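Local coordinates for second substrate binding domain of putative amino acid ABC transporter (Streptococcus pneumoniae, PDB 4OEN), which probably captures an amino acid outside the cell and hands it to the membrane part of an ABC transporter, as related solute-binding domains do, at residues 26-31 with 216-221; 85-90 with 183-188; 93-98 with 153-158; 102-107 with 175-180. All blocks are in the same frame, centred on the assembly; numbering follows the deposited sequence.

Contact 1: residues 26-31 with 216-221; sequences TGIDME and KILDKY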
loop_
_atom_site.group_PDB
_atom_site.type_symbol
_atom_site.label_atom_id
_atom_site.label_comp_id
_atom_site.label_asym_id
_atom_site.label_seq_id
_atom_site.Cartn_x
_atom_site.Cartn_y
_atom_site.Cartn_z
ATOM N N THR A 26 11.052 9.382 0.486
ATOM C CA THR A 26 11.470 8.110 1.046
ATOM C C THR A 26 10.271 7.174 0.956
ATOM O O THR A 26 9.288 7.496 0.291
ATOM C CB THR A 26 11.977 8.263 2.505
ATOM O OG1 THR A 26 12.553 7.031 2.953
ATOM C CG2 THR A 26 10.838 8.651 3.439
ATOM N N GLY A 27 10.347 6.006 1.593
ATOM C CA GLY A 27 9.222 5.084 1.581
ATOM C C GLY A 27 9.629 3.733 1.029
ATOM O O GLY A 27 10.698 3.606 0.463
ATOM N N ILE A 28 8.767 2.731 1.184
ATOM C CA ILE A 28 9.051 1.391 0.677
ATOM C C ILE A 28 9.500 1.390 -0.787
ATOM O O ILE A 28 10.491 0.751 -1.155
ATOM C CB ILE A 28 7.801 0.503 0.811
ATOM C CG1 ILE A 28 7.418 0.364 2.282
ATOM C CG2 ILE A 28 8.004 -0.835 0.109
ATOM C CD1 ILE A 28 6.095 -0.383 2.496
ATOM N N ASP A 29 8.764 2.112 -1.621
ATOM C CA ASP A 29 9.039 2.120 -3.059
ATOM C C ASP A 29 10.359 2.750 -3.401
ATOM O O ASP A 29 11.062 2.280 -4.300
ATOM C CB ASP A 29 7.960 2.869 -3.814
ATOM C CG ASP A 29 6.684 2.104 -3.908
ATOM O OD1 ASP A 29 6.653 0.923 -3.481
ATOM O OD2 ASP A 29 5.728 2.702 -4.429
ATOM N N MET A 30 10.678 3.833 -2.698
ATOM C CA MET A 30 11.910 4.572 -2.963
ATOM C C MET A 30 13.095 3.716 -2.587
ATOM O O MET A 30 14.051 3.592 -3.355
ATOM C CB MET A 30 11.923 5.894 -2.202
ATOM C CG MET A 30 10.813 6.864 -2.667
ATOM S SD MET A 30 10.908 7.375 -4.415
ATOM C CE MET A 30 9.849 6.178 -5.236
ATOM N N GLU A 31 13.023 3.096 -1.413
ATOM C CA GLU A 31 14.122 2.248 -0.985
ATOM C C GLU A 31 14.259 1.015 -1.867
ATOM O O GLU A 31 15.369 0.600 -2.185
ATOM C CB GLU A 31 13.950 1.842 0.478
ATOM C CG GLU A 31 14.105 3.016 1.420
ATOM C CD GLU A 31 14.407 2.609 2.853
ATOM O OE1 GLU A 31 15.171 1.642 3.076
ATOM O OE2 GLU A 31 13.876 3.270 3.758
ATOM N N LYS A 216 13.907 -6.305 5.490
ATOM C CA LYS A 216 14.362 -5.186 6.304
ATOM C C LYS A 216 13.703 -3.862 5.870
ATOM O O LYS A 216 13.372 -3.020 6.707
ATOM C CB LYS A 216 15.885 -5.058 6.242
ATOM C CG LYS A 216 16.622 -6.135 7.029
ATOM C CD LYS A 216 18.114 -5.877 6.996
ATOM C CE LYS A 216 18.892 -7.012 7.635
ATOM N NZ LYS A 216 20.349 -6.794 7.462
ATOM N N ILE A 217 13.525 -3.679 4.568
ATOM C CA ILE A 217 12.856 -2.475 4.063
ATOM C C ILE A 217 11.409 -2.475 4.526
ATOM O O ILE A 217 10.914 -1.467 5.033
ATOM C CB ILE A 217 12.911 -2.399 2.530
ATOM C CG1 ILE A 217 14.357 -2.254 2.065
ATOM C CG2 ILE A 217 12.035 -1.249 2.019
ATOM C CD1 ILE A 217 14.517 -2.299 0.544
ATOM N N LEU A 218 10.726 -3.595 4.342
ATOM C CA LEU A 218 9.339 -3.695 4.794
ATOM C C LEU A 218 9.224 -3.421 6.287
ATOM O O LEU A 218 8.353 -2.655 6.721
ATOM C CB LEU A 218 8.759 -5.072 4.480
ATOM C CG LEU A 218 8.527 -5.350 3.000
ATOM C CD1 LEU A 218 7.864 -6.700 2.818
ATOM C CD2 LEU A 218 7.681 -4.241 2.391
ATOM N N ASP A 219 10.104 -4.036 7.072
ATOM C CA ASP A 219 10.029 -3.917 8.525
ATOM C C ASP A 219 10.192 -2.476 9.009
ATOM O O ASP A 219 9.622 -2.079 10.031
ATOM C CB ASP A 219 11.085 -4.801 9.188
ATOM C CG ASP A 219 10.781 -6.276 9.056
ATOM O OD1 ASP A 219 9.624 -6.624 8.725
ATOM O OD2 ASP A 219 11.699 -7.090 9.311
ATOM N N LYS A 220 10.978 -1.693 8.279
ATOM C CA LYS A 220 11.246 -0.322 8.671
ATOM C C LYS A 220 9.950 0.483 8.702
ATOM O O LYS A 220 9.723 1.295 9.607
ATOM C CB LYS A 220 12.250 0.326 7.710
ATOM C CG LYS A 220 12.447 1.816 7.933
ATOM C CD LYS A 220 13.475 2.382 6.965
ATOM C CE LYS A 220 13.677 3.868 7.197
ATOM N NZ LYS A 220 14.656 4.443 6.234
ATOM N N TYR A 221 9.098 0.230 7.713
ATOM C CA TYR A 221 7.866 0.995 7.554
ATOM C C TYR A 221 6.653 0.348 8.206
ATOM O O TYR A 221 5.729 1.035 8.647
ATOM C CB TYR A 221 7.615 1.206 6.062
ATOM C CG TYR A 221 8.693 2.061 5.485
ATOM C CD1 TYR A 221 8.619 3.450 5.598
ATOM C CD2 TYR A 221 9.785 1.505 4.827
ATOM C CE1 TYR A 221 9.616 4.258 5.100
ATOM C CE2 TYR A 221 10.791 2.315 4.310
ATOM C CZ TYR A 221 10.694 3.690 4.447
ATOM O OH TYR A 221 11.681 4.534 3.955
#
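Ile28, in the first turn of helix 28-40, is the apolar centre of this contact with helix 213-222. Ile28 CG1 lies alongside the root of the Tyr221 ring, 3.7 Å from Tyr221 CD2, the two side chains running antiparallel. The other branch, Ile28 CG2, anti to the backbone N, reaches Leu218 CD2 at 4.1 Å. One turn on, Glu31 CB rests on Ile217 CG2 at 3.9 Å, so the aliphatic root of the glutamate extends the apolar patch. Backbone of Gly27 and Ile28 lies over one face of the Tyr221 ring, while Lys220 CG lies over the opposite face. Gly27, at the N-cap position, has phi 123° and psi 168°, angles at which a CB would clash with the preceding carbonyl O. At the polar edge Tyr221 OH donates over a short 2.5 Å to Glu31 OE2, which receives it on its anti lone pair, with carboxylate and ring planes 69° apart. Tyr221 OH also accepts from Gly27 N at 3.1 Å along a bent path. Thr26 OG1 lies 2.8 Å from Tyr221 OH. Glu31 OE2 also takes a salt bridge from Lys220 NZ, 2.8 Å away, which comes from above the carboxylate plane at the end of a fully extended chain. Two donors on one oxygen, one of them cationic, would favour the ionised carboxylate. The contact packs the C-terminal helix 213-222 on the start of helix 28-40, within the lobe that holds both chain ends of this type II periplasmic binding protein fold.

Contact 2: residues 85-90 with 183-188; sequences SYYTAN and GETAFA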
loop_
_atom_site.group_PDB
_atom_site.type_symbol
_atom_site.label_atom_id
_atom_site.label_comp_id
_atom_site.label_asym_id
_atom_site.label_seq_id
_atom_site.Cartn_x
_atom_site.Cartn_y
_atom_site.Cartn_z
ATOM N N SER A 85 4.595 -9.078 -8.154
ATOM C CA SER A 85 4.124 -8.331 -7.003
ATOM C C SER A 85 5.201 -8.230 -5.938
ATOM O O SER A 85 5.846 -9.233 -5.614
ATOM C CB SER A 85 2.880 -8.993 -6.407
ATOM O OG SER A 85 2.428 -8.266 -5.270
ATOM N N TYR A 86 5.377 -7.041 -5.364
ATOM C CA TYR A 86 6.272 -6.911 -4.222
ATOM C C TYR A 86 5.506 -6.692 -2.925
ATOM O O TYR A 86 6.109 -6.589 -1.859
ATOM C CB TYR A 86 7.290 -5.778 -4.426
ATOM C CG TYR A 86 6.737 -4.377 -4.571
ATOM C CD1 TYR A 86 6.472 -3.585 -3.458
ATOM C CD2 TYR A 86 6.522 -3.831 -5.821
ATOM C CE1 TYR A 86 5.971 -2.290 -3.608
ATOM C CE2 TYR A 86 6.021 -2.530 -5.976
ATOM C CZ TYR A 86 5.759 -1.772 -4.860
ATOM O OH TYR A 86 5.266 -0.485 -4.992
ATOM N N TYR A 87 4.181 -6.643 -3.006
ATOM C CA TYR A 87 3.377 -6.431 -1.805
ATOM C C TYR A 87 1.931 -6.793 -2.063
ATOM O O TYR A 87 1.312 -6.262 -2.991
ATOM C CB TYR A 87 3.468 -4.973 -1.339
ATOM C CG TYR A 87 2.793 -4.745 -0.010
ATOM C CD1 TYR A 87 3.370 -5.213 1.168
ATOM C CD2 TYR A 87 1.578 -4.073 0.072
ATOM C CE1 TYR A 87 2.755 -5.014 2.386
ATOM C CE2 TYR A 87 0.958 -3.863 1.295
ATOM C CZ TYR A 87 1.556 -4.336 2.444
ATOM O OH TYR A 87 0.959 -4.151 3.671
ATOM N N THR A 88 1.397 -7.695 -1.245
ATOM C CA THR A 88 -0.018 -8.031 -1.309
ATOM C C THR A 88 -0.779 -7.100 -0.403
ATOM O O THR A 88 -0.555 -7.093 0.810
ATOM C CB THR A 88 -0.291 -9.476 -0.892
ATOM O OG1 THR A 88 0.414 -10.359 -1.771
ATOM C CG2 THR A 88 -1.800 -9.775 -0.959
ATOM N N ALA A 89 -1.676 -6.326 -1.007
ATOM C CA ALA A 89 -2.443 -5.318 -0.290
ATOM C C ALA A 89 -3.680 -5.953 0.316
ATOM O O ALA A 89 -4.427 -6.640 -0.370
ATOM C CB ALA A 89 -2.833 -4.186 -1.215
ATOM N N ASN A 90 -3.861 -5.736 1.612
ATOM C CA ASN A 90 -5.004 -6.273 2.332
ATOM C C ASN A 90 -5.852 -5.167 2.908
ATOM O O ASN A 90 -5.365 -4.064 3.135
ATOM C CB ASN A 90 -4.567 -7.168 3.499
ATOM C CG ASN A 90 -3.737 -8.359 3.069
ATOM O OD1 ASN A 90 -4.075 -9.064 2.131
ATOM N ND2 ASN A 90 -2.651 -8.601 3.785
ATOM N N GLY A 183 -5.587 -6.958 -3.427
ATOM C CA GLY A 183 -4.838 -6.817 -4.661
ATOM C C GLY A 183 -3.341 -6.964 -4.517
ATOM O O GLY A 183 -2.833 -7.216 -3.429
ATOM N N GLU A 184 -2.643 -6.801 -5.634
ATOM C CA GLU A 184 -1.196 -6.872 -5.656
ATOM C C GLU A 184 -0.619 -5.532 -6.054
ATOM O O GLU A 184 -1.274 -4.718 -6.718
ATOM C CB GLU A 184 -0.717 -7.949 -6.634
ATOM C CG GLU A 184 -1.327 -9.324 -6.407
ATOM C CD GLU A 184 -0.928 -9.936 -5.077
ATOM O OE1 GLU A 184 0.074 -9.487 -4.474
ATOM O OE2 GLU A 184 -1.615 -10.879 -4.641
ATOM N N THR A 185 0.623 -5.318 -5.653
ATOM C CA THR A 185 1.294 -4.053 -5.864
ATOM C C THR A 185 2.541 -4.331 -6.684
ATOM O O THR A 185 3.297 -5.234 -6.353
ATOM C CB THR A 185 1.683 -3.397 -4.526
ATOM O OG1 THR A 185 0.621 -3.572 -3.578
ATOM C CG2 THR A 185 1.973 -1.923 -4.709
ATOM N N ALA A 186 2.765 -3.566 -7.751
ATOM C CA ALA A 186 3.909 -3.862 -8.607
ATOM C C ALA A 186 4.483 -2.633 -9.283
ATOM O O ALA A 186 3.863 -1.579 -9.321
ATOM C CB ALA A 186 3.523 -4.896 -9.671
ATOM N N PHE A 187 5.692 -2.805 -9.808
ATOM C CA PHE A 187 6.369 -1.844 -10.676
ATOM C C PHE A 187 5.835 -2.028 -12.094
ATOM O O PHE A 187 5.399 -3.126 -12.443
ATOM C CB PHE A 187 7.889 -2.119 -10.571
ATOM C CG PHE A 187 8.743 -1.371 -11.548
ATOM C CD1 PHE A 187 9.132 -0.060 -11.298
ATOM C CD2 PHE A 187 9.214 -2.004 -12.691
ATOM C CE1 PHE A 187 9.954 0.631 -12.201
ATOM C CE2 PHE A 187 10.032 -1.328 -13.590
ATOM C CZ PHE A 187 10.396 -0.005 -13.351
ATOM N N ALA A 188 5.836 -0.964 -12.900
ATOM C CA ALA A 188 5.281 -1.083 -14.253
ATOM C C ALA A 188 6.088 -0.322 -15.279
ATOM O O ALA A 188 6.700 0.699 -14.970
ATOM C CB ALA A 188 3.821 -0.594 -14.289
HETATM O O HOH W 1 4.189 0.421 -7.462
#
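Two side-chain torsions set up the polar face of this strand pair: Ser85 OG stands anti to its backbone N (chi1 179°), and Glu184 bends at chi2 (-65°), folding its carboxylate back over the neighbouring strand. The pair joins strands 87-96 and 180-190, the antiparallel crossing strands that run between the two lobes of a type II periplasmic binding protein. Glu184 OE1 is gripped by two hydroxyls, Ser85 OG at 2.8 Å on its anti lone pair and Thr88 OG1 at 2.9 Å on its syn lone pair, which should fix the carboxylate's rotation. Ser85 OG also accepts from Tyr87 N, an ST turn. Ala89 and Gly183 form a hydrogen-bonded pair, with Ala89 N to Gly183 O at 2.8 Å; Thr88 and Glu184 form a non-hydrogen-bonded one. Near Tyr87 the ladder loosens: Thr185 N bonds only weakly to Tyr87 O, and Thr185 OG1 donates to that same carbonyl oxygen at 2.8 Å, from above the carbonyl plane. Tyr86 has its CG tucked between the backbone N and C (chi1 62°), which lays one ring face against Thr185 O and sets its OH 3.6 Å from Thr185 CG2. Helix 195-210 packs on this ring through Phe201 and Leu205. A water bridges Tyr86 OH, at 2.8 Å, to Ala186 O, to which it donates.

Contact 3: residues 93-98 with 153-158; sequences LGVKES and IDAVMD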
loop_
_atom_site.group_PDB
_atom_site.type_symbol
_atom_site.label_atom_id
_atom_site.label_comp_id
_atom_site.label_asym_id
_atom_site.label_seq_id
_atom_site.Cartn_x
_atom_site.Cartn_y
_atom_site.Cartn_z
ATOM N N LEU A 93 -8.870 -5.203 9.927
ATOM C CA LEU A 93 -9.547 -4.567 11.048
ATOM C C LEU A 93 -8.554 -3.871 11.988
ATOM O O LEU A 93 -7.490 -4.417 12.302
ATOM C CB LEU A 93 -10.353 -5.609 11.845
ATOM C CG LEU A 93 -11.405 -5.015 12.784
ATOM C CD1 LEU A 93 -12.674 -4.652 12.017
ATOM C CD2 LEU A 93 -11.708 -5.975 13.942
ATOM N N GLY A 94 -8.916 -2.686 12.466
ATOM C CA GLY A 94 -8.115 -1.976 13.461
ATOM C C GLY A 94 -8.940 -1.703 14.706
ATOM O O GLY A 94 -10.113 -1.352 14.591
ATOM N N VAL A 95 -8.351 -1.901 15.887
ATOM C CA VAL A 95 -8.985 -1.543 17.157
ATOM C C VAL A 95 -7.976 -0.897 18.111
ATOM O O VAL A 95 -6.762 -0.985 17.903
ATOM C CB VAL A 95 -9.626 -2.782 17.855
ATOM C CG1 VAL A 95 -10.743 -3.369 17.007
ATOM C CG2 VAL A 95 -8.563 -3.846 18.174
ATOM N N LYS A 96 -8.466 -0.230 19.153
ATOM C CA LYS A 96 -7.576 0.270 20.196
ATOM C C LYS A 96 -6.882 -0.872 20.927
ATOM O O LYS A 96 -7.394 -1.994 20.982
ATOM C CB LYS A 96 -8.342 1.141 21.186
ATOM C CG LYS A 96 -9.022 2.321 20.516
ATOM C CD LYS A 96 -9.734 3.197 21.540
ATOM C CE LYS A 96 -8.750 3.889 22.464
ATOM N NZ LYS A 96 -9.452 4.745 23.462
ATOM N N GLU A 97 -5.753 -0.563 21.510
ATOM C CA GLU A 97 -4.982 -1.532 22.229
ATOM C C GLU A 97 -5.769 -2.301 23.244
ATOM O O GLU A 97 -5.545 -3.440 23.457
ATOM C CB GLU A 97 -3.878 -0.802 22.959
ATOM C CG GLU A 97 -2.889 -0.255 21.984
ATOM C CD GLU A 97 -1.810 -1.247 21.687
ATOM O OE1 GLU A 97 -2.049 -2.433 21.819
ATOM O OE2 GLU A 97 -0.708 -0.823 21.352
ATOM N N SER A 98 -6.688 -1.584 23.860
ATOM C CA SER A 98 -7.492 -2.070 24.963
ATOM C C SER A 98 -8.634 -2.998 24.547
ATOM O O SER A 98 -9.260 -3.635 25.396
ATOM C CB SER A 98 -8.073 -0.870 25.717
ATOM O OG SER A 98 -8.710 0.017 24.796
ATOM N N ILE A 153 -17.134 4.395 17.850
ATOM C CA ILE A 153 -17.166 3.135 17.116
ATOM C C ILE A 153 -16.228 2.149 17.816
ATOM O O ILE A 153 -15.344 2.552 18.574
ATOM C CB ILE A 153 -16.770 3.312 15.645
ATOM C CG1 ILE A 153 -15.418 4.010 15.539
ATOM C CG2 ILE A 153 -17.837 4.144 14.919
ATOM C CD1 ILE A 153 -14.864 4.122 14.135
ATOM N N ASP A 154 -16.426 0.864 17.554
ATOM C CA ASP A 154 -15.679 -0.196 18.226
ATOM C C ASP A 154 -14.448 -0.669 17.461
ATOM O O ASP A 154 -13.552 -1.299 18.025
ATOM C CB ASP A 154 -16.616 -1.367 18.477
ATOM C CG ASP A 154 -17.784 -0.976 19.354
ATOM O OD1 ASP A 154 -17.546 -0.738 20.558
ATOM O OD2 ASP A 154 -18.926 -0.899 18.853
ATOM N N ALA A 155 -14.412 -0.375 16.171
ATOM C CA ALA A 155 -13.366 -0.863 15.285
ATOM C C ALA A 155 -13.405 -0.058 14.010
ATOM O O ALA A 155 -14.391 0.660 13.753
ATOM C CB ALA A 155 -13.548 -2.348 14.977
ATOM N N VAL A 156 -12.324 -0.156 13.239
ATOM C CA VAL A 156 -12.303 0.360 11.876
ATOM C C VAL A 156 -11.855 -0.740 10.932
ATOM O O VAL A 156 -11.243 -1.728 11.347
ATOM C CB VAL A 156 -11.338 1.555 11.697
ATOM C CG1 VAL A 156 -11.675 2.676 12.660
ATOM C CG2 VAL A 156 -9.878 1.097 11.890
ATOM N N MET A 157 -12.181 -0.577 9.662
ATOM C CA MET A 157 -11.613 -1.399 8.597
ATOM C C MET A 157 -10.839 -0.464 7.668
ATOM O O MET A 157 -11.405 0.523 7.212
ATOM C CB MET A 157 -12.714 -2.138 7.830
ATOM C CG MET A 157 -12.249 -3.364 7.074
ATOM S SD MET A 157 -12.184 -4.801 8.154
ATOM C CE MET A 157 -11.324 -5.995 7.121
ATOM N N ASP A 158 -9.574 -0.765 7.384
ATOM C CA ASP A 158 -8.748 0.141 6.570
ATOM C C ASP A 158 -7.696 -0.634 5.796
ATOM O O ASP A 158 -7.532 -1.835 5.978
ATOM C CB ASP A 158 -8.071 1.182 7.477
ATOM C CG ASP A 158 -7.740 2.510 6.778
ATOM O OD1 ASP A 158 -7.814 2.663 5.526
ATOM O OD2 ASP A 158 -7.374 3.440 7.527
HETATM O O HOH W 2 -11.389 -0.055 19.681
#
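Backbone hydrogen bonds define the pairing of strand 87-96 with strand 155-159. Gly94 and Val156 form an antiparallel hydrogen-bonded pair: Gly94 N gives to Val156 O at 2.8 Å and Val156 N to Gly94 O at 2.9 Å, both nearly straight at 171° and 169°. The first donor stands above the carbonyl plane, the second lies in it. A weaker C-H contact supports them, Leu93 CA lying 3.3 Å from Val156 O.

The apolar contacts gather around Ala155. Leu93, with CG anti to the backbone N (chi1 -163°), swings CD1 to 3.9 Å from Ala155 CB, and the same methyl meets Met157 SD, on a chain bent at chi2. Val95 CG1 closes on Ala155 CB at 3.6 Å. At Gly94 a CB would come tight against Val156 CG2, so the glycine suits this close pairing.

Past the last pair the strands part, and a water takes over, accepting from Lys96 N at 3.0 Å and donating to Asp154 O. Phe123 and Leu124 of helix 119-126 cover Met157, whereas Met144 and Tyr145 of helix 141-150 lie against Val156. The contact thus reads as interior sheet pairing, its inner polar groups satisfied by backbone partners and hydration entering where the strands diverge.

Contact 4: residues 102-107 with 175-180; sequences ASYEDL and TPISGT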
loop_
_atom_site.group_PDB
_atom_site.type_symbol
_atom_site.label_atom_id
_atom_site.label_comp_id
_atom_site.label_asym_id
_atom_site.label_seq_id
_atom_site.Cartn_x
_atom_site.Cartn_y
_atom_site.Cartn_z
ATOM N N ALA A 102 -11.396 -9.954 18.845
ATOM C CA ALA A 102 -10.381 -10.885 18.357
ATOM C C ALA A 102 -10.859 -11.757 17.190
ATOM O O ALA A 102 -10.147 -12.669 16.754
ATOM C CB ALA A 102 -9.904 -11.769 19.498
ATOM N N SER A 103 -12.056 -11.470 16.687
ATOM C CA SER A 103 -12.616 -12.175 15.539
ATOM C C SER A 103 -13.742 -11.339 14.950
ATOM O O SER A 103 -14.248 -10.441 15.603
ATOM C CB SER A 103 -13.141 -13.550 15.927
ATOM O OG SER A 103 -14.299 -13.448 16.738
ATOM N N TYR A 104 -14.145 -11.640 13.723
ATOM C CA TYR A 104 -15.261 -10.903 13.134
ATOM C C TYR A 104 -16.556 -11.231 13.879
ATOM O O TYR A 104 -17.446 -10.399 13.980
ATOM C CB TYR A 104 -15.408 -11.219 11.644
ATOM C CG TYR A 104 -14.305 -10.647 10.789
ATOM C CD1 TYR A 104 -13.936 -9.310 10.883
ATOM C CD2 TYR A 104 -13.608 -11.455 9.903
ATOM C CE1 TYR A 104 -12.913 -8.785 10.085
ATOM C CE2 TYR A 104 -12.588 -10.945 9.124
ATOM C CZ TYR A 104 -12.248 -9.626 9.214
ATOM O OH TYR A 104 -11.231 -9.164 8.420
ATOM N N GLU A 105 -16.652 -12.451 14.386
ATOM C CA GLU A 105 -17.799 -12.860 15.196
ATOM C C GLU A 105 -17.950 -11.973 16.434
ATOM O O GLU A 105 -19.068 -11.714 16.888
ATOM C CB GLU A 105 -17.665 -14.329 15.621
ATOM C CG GLU A 105 -17.913 -15.343 14.503
ATOM C CD GLU A 105 -16.700 -15.576 13.611
ATOM O OE1 GLU A 105 -15.621 -14.999 13.881
ATOM O OE2 GLU A 105 -16.831 -16.343 12.630
ATOM N N ASP A 106 -16.827 -11.496 16.976
ATOM C CA ASP A 106 -16.870 -10.616 18.150
ATOM C C ASP A 106 -17.525 -9.268 17.847
ATOM O O ASP A 106 -17.888 -8.526 18.764
ATOM C CB ASP A 106 -15.465 -10.378 18.702
ATOM C CG ASP A 106 -14.904 -11.587 19.433
ATOM O OD1 ASP A 106 -15.685 -12.499 19.783
ATOM O OD2 ASP A 106 -13.674 -11.613 19.679
ATOM N N LEU A 107 -17.671 -8.962 16.564
ATOM C CA LEU A 107 -18.235 -7.691 16.147
ATOM C C LEU A 107 -19.754 -7.695 16.142
ATOM O O LEU A 107 -20.360 -6.675 15.822
ATOM C CB LEU A 107 -17.733 -7.311 14.745
ATOM C CG LEU A 107 -16.240 -6.998 14.662
ATOM C CD1 LEU A 107 -15.864 -6.840 13.195
ATOM C CD2 LEU A 107 -15.973 -5.723 15.450
ATOM N N THR A 175 -4.128 -4.981 15.344
ATOM C CA THR A 175 -4.774 -5.692 14.253
ATOM C C THR A 175 -4.913 -7.154 14.658
ATOM O O THR A 175 -4.036 -7.979 14.379
ATOM C CB THR A 175 -3.979 -5.565 12.948
ATOM O OG1 THR A 175 -2.615 -5.926 13.194
ATOM C CG2 THR A 175 -4.020 -4.122 12.433
ATOM N N PRO A 176 -6.015 -7.478 15.343
ATOM C CA PRO A 176 -6.176 -8.809 15.938
ATOM C C PRO A 176 -6.578 -9.910 14.947
ATOM O O PRO A 176 -6.546 -11.104 15.322
ATOM C CB PRO A 176 -7.278 -8.583 16.968
ATOM C CG PRO A 176 -8.099 -7.471 16.394
ATOM C CD PRO A 176 -7.111 -6.565 15.715
ATOM N N ILE A 177 -6.956 -9.522 13.728
ATOM C CA ILE A 177 -7.387 -10.474 12.701
ATOM C C ILE A 177 -6.581 -10.313 11.418
ATOM O O ILE A 177 -6.396 -9.188 10.937
ATOM C CB ILE A 177 -8.881 -10.296 12.372
ATOM C CG1 ILE A 177 -9.720 -10.283 13.654
ATOM C CG2 ILE A 177 -9.357 -11.399 11.425
ATOM C CD1 ILE A 177 -11.109 -9.667 13.449
ATOM N N SER A 178 -6.103 -11.423 10.848
ATOM C CA SER A 178 -5.360 -11.337 9.594
ATOM C C SER A 178 -6.194 -10.637 8.526
ATOM O O SER A 178 -7.419 -10.748 8.508
ATOM C CB SER A 178 -4.937 -12.720 9.097
ATOM O OG SER A 178 -6.054 -13.461 8.648
ATOM N N GLY A 179 -5.508 -9.916 7.651
ATOM C CA GLY A 179 -6.152 -9.144 6.605
ATOM C C GLY A 179 -6.705 -10.003 5.495
ATOM O O GLY A 179 -6.369 -11.196 5.376
ATOM N N THR A 180 -7.575 -9.396 4.692
ATOM C CA THR A 180 -8.154 -10.027 3.512
ATOM C C THR A 180 -7.577 -9.346 2.283
ATOM O O THR A 180 -7.631 -8.113 2.161
ATOM C CB THR A 180 -9.696 -9.920 3.492
ATOM O OG1 THR A 180 -10.244 -10.758 4.516
ATOM C CG2 THR A 180 -10.254 -10.366 2.160
HETATM O O HOH W 3 -7.772 -13.505 15.398
HETATM O O HOH W 4 -8.855 -8.076 9.445
HETATM O O HOH W 5 -9.778 -10.910 7.031
#
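The side chains of Tyr104 and Ile177 meet at a slant, the isoleucine lying over one face of the ring. Its terminal methyl makes a CH-pi contact: Ile177 CD1 is 4.1 Å from the centroid of the Tyr104 ring and 22° off the ring normal, displaced toward Tyr104 CD1 and CE1. Ile177 CG2 sits 4.0 Å from Tyr104 CZ, so the two branches lie over the same face, CG2 by the CE2-CZ side. This follows from an Ile177 CG1 anti to the carbonyl carbon (chi1 -50°) and an extended chi2 of 161°, which also bring Ile177 CD1 to 3.5 Å from Ser103 C.

Polar links across the contact run through water. One water donates to both Ala102 O and Pro176 O. At the ring's far end Tyr104 OH meets two more: one, 2.7 Å away, donates to Ser178 O and also bonds Thr180 OG1, while the other donates to Ile177 O.

Within 102-107, Ala102 N bonds to Asp106 OD2, and Asp106 N to Ser103 OG in an ST motif. This surface contact joins the link between strands 87-96 and 111-115 to that between strands 173-174 and 180-190; Leu93 of strand 87-96 touches both Leu107 and Ile177, and the Tyr131 ring meets that of Tyr104.

How the contacts relate
Along the chain the first segments come in the order of contacts 1, 2, 3 and 4, and the second segments of contacts 2, 3 and 4 all precede 216-221. Contact 1 lies in the lobe with both chain ends, about 25 Å centre to centre from contact 3. Contact 2 touches contact 1 through Tyr86 OH and Asp29 OD1, a probable hydrogen bond, and shares strand 87-96 with contact 3, about 24 Å away between centres. Contacts 3 and 4, whose segments alternate in sequence, have centres about 9 Å apart and pack together where Met157 CE meets Tyr104 OH. The long strands 87-96 and 180-190 thus tie the two lobes, consistent with a two-lobed binding protein.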